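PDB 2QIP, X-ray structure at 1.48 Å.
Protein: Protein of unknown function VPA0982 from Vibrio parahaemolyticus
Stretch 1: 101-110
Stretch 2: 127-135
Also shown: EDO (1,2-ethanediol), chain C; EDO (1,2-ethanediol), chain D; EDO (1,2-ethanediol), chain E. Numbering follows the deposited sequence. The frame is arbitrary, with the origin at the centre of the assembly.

Stretch 1 (101-110) DAIEIAPDVD
Stretch 2 (127-135) RIQQRYNKK

Two helices of one chain, one containing 101-105 and the other 127-132, each begun earlier in the chain, run side by side, their N-to-C directions 27° apart (signed crossing angle -27°) and their axes 10.4 Å apart at closest approach. CA pairs set the register: Ile 103 CA lies 6.5 Å from Ile 128 CA, Pro 107 CA 6.1 Å from Tyr 132 CA, and Asp 110 CA 5.4 Å from Lys 134 CA. Together the stretches bury 494 Å², most heavily at Lys 134, Tyr 132 and Ile 103.

Lys 134 (phi/psi -99/164) follows Asn 133, whose positive phi (44/42) breaks from the helix. Its CA-to-CB bond points toward stretch 1, and chi angles m, m, t, p (-54°, -50°, 178°, 71°) bring NZ to the carbonyls of the 3-10 segment 106-108 and the loop beyond. Lys 134 NZ donates to Ala 106 O at 3.0 Å and Val 109 O at 2.8 Å, and weakly to Pro 107 O at 3.1 Å; it also donates to O1 of ethanediol C at 3.0 Å, which in turn donates to Asp 110 OD1 at 2.9 Å. Next along, the backbone takes over: Lys 135 N donates to Asp 110 O at 3.1 Å, with a nearly straight N-H...O angle of 162°.

The CA-to-CB bond of Tyr 132 (chi1 -58°, chi2 -81°) also points toward stretch 1. Pro 107 CD sits over one face of the Tyr 132 ring, 4.1 Å from the centroid and 23° off the normal, a CH-pi contact; Ala 106 CB makes another, off-centre, at 4.2 Å and 30°. One water joins the two stretches, 2.8 Å from both Tyr 132 OH and Ile 103 O, donating to the latter.

The CA-to-CB bond of Ile 103 (phi/psi -65/-40) points sideways to stretch 2, but chi1 -74° and chi2 -65° bring Ile 103 CD1 within 4.0 Å of Ile 128 CG1 and 4.2 Å of Tyr 132 CE2. Ala 106 CB extends this apolar patch, 4.2 Å from Ile 128 CG2.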

# COMPACT_ATOMS: atom_id res chain seq x y z
N ASP A 101 4.56 7.14 -1.78
CA ASP A 101 5.72 7.91 -2.23
C ASP A 101 6.07 7.64 -3.70
O ASP A 101 6.50 8.57 -4.41
CB ASP A 101 6.93 7.62 -1.33
CG ASP A 101 6.84 8.30 0.03
OD1 ASP A 101 5.93 9.13 0.26
OD2 ASP A 101 7.74 7.99 0.86
N ALA A 102 5.92 6.39 -4.15
CA ALA A 102 6.28 6.05 -5.51
C ALA A 102 5.35 6.78 -6.49
O ALA A 102 5.80 7.31 -7.50
CB ALA A 102 6.20 4.56 -5.73
N ILE A 103 4.05 6.80 -6.18
CA ILE A 103 3.13 7.57 -7.05
C ILE A 103 3.41 9.06 -7.02
O ILE A 103 3.35 9.74 -8.07
CB ILE A 103 1.67 7.33 -6.67
CG1 ILE A 103 1.27 5.94 -7.13
CG2 ILE A 103 0.73 8.41 -7.25
CD1 ILE A 103 1.27 5.73 -8.69
N GLU A 104 3.73 9.59 -5.83
CA GLU A 104 4.06 11.00 -5.73
C GLU A 104 5.29 11.39 -6.56
O GLU A 104 5.34 12.48 -7.15
CB GLU A 104 4.24 11.42 -4.27
CG GLU A 104 2.93 11.76 -3.61
CD GLU A 104 3.14 12.17 -2.16
OE1 GLU A 104 2.33 11.74 -1.32
OE2 GLU A 104 4.13 12.87 -1.88
N ILE A 105 6.30 10.53 -6.60
CA ILE A 105 7.54 10.89 -7.28
C ILE A 105 7.50 10.59 -8.78
O ILE A 105 8.26 11.18 -9.54
CB ILE A 105 8.78 10.24 -6.58
CG1 ILE A 105 10.08 10.99 -6.93
CG2 ILE A 105 8.90 8.74 -6.93
CD1 ILE A 105 10.18 12.37 -6.37
N ALA A 106 6.62 9.68 -9.20
CA ALA A 106 6.56 9.29 -10.62
C ALA A 106 6.55 10.47 -11.62
O ALA A 106 7.26 10.43 -12.62
CB ALA A 106 5.38 8.36 -10.87
N PRO A 107 5.71 11.50 -11.40
CA PRO A 107 5.72 12.59 -12.40
C PRO A 107 7.05 13.32 -12.54
O PRO A 107 7.29 13.97 -13.56
CB PRO A 107 4.62 13.55 -11.92
CG PRO A 107 4.38 13.19 -10.46
CD PRO A 107 4.67 11.72 -10.37
N ASP A 108 7.91 13.21 -11.53
CA ASP A 108 9.16 13.96 -11.50
C ASP A 108 10.35 13.19 -12.05
O ASP A 108 11.44 13.74 -12.14
CB ASP A 108 9.49 14.41 -10.08
CG ASP A 108 8.44 15.33 -9.52
OD1 ASP A 108 8.09 16.29 -10.22
OD2 ASP A 108 7.95 15.07 -8.40
N VAL A 109 10.15 11.92 -12.41
CA VAL A 109 11.27 11.08 -12.86
C VAL A 109 10.94 10.34 -14.15
O VAL A 109 9.75 10.17 -14.49
CB VAL A 109 11.74 10.07 -11.77
CG1 VAL A 109 12.26 10.83 -10.57
CG2 VAL A 109 10.61 9.12 -11.34
N ASP A 110 11.98 9.91 -14.85
CA ASP A 110 11.80 9.06 -16.02
C ASP A 110 11.62 7.60 -15.66
O ASP A 110 11.02 6.84 -16.40
CB ASP A 110 12.99 9.18 -16.97
CG ASP A 110 13.21 10.60 -17.46
OD1 ASP A 110 12.24 11.20 -17.97
OD2 ASP A 110 14.32 11.15 -17.27
N ARG A 127 0.28 0.95 -12.13
CA ARG A 127 -0.34 2.29 -12.02
C ARG A 127 0.64 3.38 -12.46
O ARG A 127 0.24 4.37 -13.07
CB ARG A 127 -0.83 2.54 -10.60
CG ARG A 127 -1.90 3.63 -10.52
CD ARG A 127 -3.22 3.23 -11.17
NE ARG A 127 -3.78 1.99 -10.63
CZ ARG A 127 -4.72 1.92 -9.68
NH1 ARG A 127 -5.22 3.02 -9.14
NH2 ARG A 127 -5.13 0.74 -9.22
N ILE A 128 1.92 3.22 -12.12
CA ILE A 128 2.93 4.18 -12.60
C ILE A 128 2.97 4.19 -14.13
O ILE A 128 3.02 5.26 -14.77
CB ILE A 128 4.32 3.81 -12.05
CG1 ILE A 128 4.37 4.09 -10.54
CG2 ILE A 128 5.41 4.61 -12.78
CD1 ILE A 128 5.58 3.44 -9.84
N GLN A 129 2.94 3.01 -14.73
CA GLN A 129 3.01 2.92 -16.19
C GLN A 129 1.75 3.51 -16.83
O GLN A 129 1.85 4.22 -17.83
CB GLN A 129 3.21 1.47 -16.63
CG GLN A 129 4.56 0.91 -16.18
CD GLN A 129 4.64 -0.59 -16.23
OE1 GLN A 129 3.62 -1.28 -16.17
NE2 GLN A 129 5.87 -1.12 -16.34
N GLN A 130 0.57 3.22 -16.27
CA GLN A 130 -0.71 3.70 -16.86
C GLN A 130 -0.86 5.20 -16.73
O GLN A 130 -1.17 5.92 -17.71
CB GLN A 130 -1.90 3.03 -16.18
CG GLN A 130 -2.04 1.55 -16.45
CD GLN A 130 -3.11 0.92 -15.58
OE1 GLN A 130 -3.37 1.37 -14.44
NE2 GLN A 130 -3.75 -0.12 -16.10
N ARG A 131 -0.68 5.70 -15.52
CA ARG A 131 -0.99 7.12 -15.27
C ARG A 131 0.12 8.05 -15.69
O ARG A 131 -0.16 9.15 -16.21
CB ARG A 131 -1.36 7.34 -13.80
CG ARG A 131 -2.63 6.59 -13.45
CD ARG A 131 -3.17 6.90 -12.08
NE ARG A 131 -3.61 8.28 -11.90
CZ ARG A 131 -4.76 8.80 -12.35
NH1 ARG A 131 -5.60 8.08 -13.10
NH2 ARG A 131 -5.05 10.07 -12.10
N TYR A 132 1.38 7.64 -15.47
CA TYR A 132 2.52 8.54 -15.73
C TYR A 132 3.40 8.10 -16.90
O TYR A 132 4.33 8.81 -17.28
CB TYR A 132 3.37 8.71 -14.45
CG TYR A 132 2.53 9.26 -13.33
CD1 TYR A 132 2.26 10.62 -13.24
CD2 TYR A 132 1.93 8.40 -12.41
CE1 TYR A 132 1.43 11.12 -12.23
CE2 TYR A 132 1.10 8.88 -11.41
CZ TYR A 132 0.86 10.24 -11.32
OH TYR A 132 0.04 10.72 -10.32
N ASN A 133 3.11 6.92 -17.44
CA ASN A 133 3.90 6.34 -18.52
C ASN A 133 5.41 6.45 -18.29
O ASN A 133 6.17 6.75 -19.22
CB ASN A 133 3.51 6.89 -19.89
CG ASN A 133 4.01 6.04 -21.03
OD1 ASN A 133 4.23 4.82 -20.89
ND2 ASN A 133 4.20 6.67 -22.18
N LYS A 134 5.83 6.20 -17.04
CA LYS A 134 7.25 6.15 -16.73
C LYS A 134 7.72 4.70 -16.69
O LYS A 134 6.90 3.77 -16.66
CB LYS A 134 7.54 6.89 -15.40
CG LYS A 134 7.02 8.34 -15.36
CD LYS A 134 7.39 9.21 -16.55
CE LYS A 134 6.79 10.63 -16.46
NZ LYS A 134 7.44 11.46 -15.41
N LYS A 135 9.05 4.52 -16.75
CA LYS A 135 9.63 3.17 -16.69
C LYS A 135 9.77 2.75 -15.24
O LYS A 135 9.93 3.59 -14.35
CB LYS A 135 11.02 3.15 -17.33
CG LYS A 135 11.04 3.56 -18.80
CD LYS A 135 10.52 2.47 -19.68
CE LYS A 135 10.64 2.87 -21.16
NZ LYS A 135 10.05 1.81 -22.01
C1 EDO C . 10.62 13.43 -15.94
O1 EDO C . 9.97 12.38 -16.67
C2 EDO C . 10.63 14.69 -16.80
O2 EDO C . 10.99 15.76 -15.93
C1 EDO D . -5.91 5.01 -12.64
O1 EDO D . -6.95 4.25 -12.01
C2 EDO D . -5.88 4.82 -14.14
O2 EDO D . -4.75 3.99 -14.47
C1 EDO E . 3.34 14.43 0.50
O1 EDO E . 4.57 13.75 0.76
C2 EDO E . 3.17 15.68 1.34
O2 EDO E . 2.18 15.41 2.34
O HOH W 1 1.60 11.90 -8.29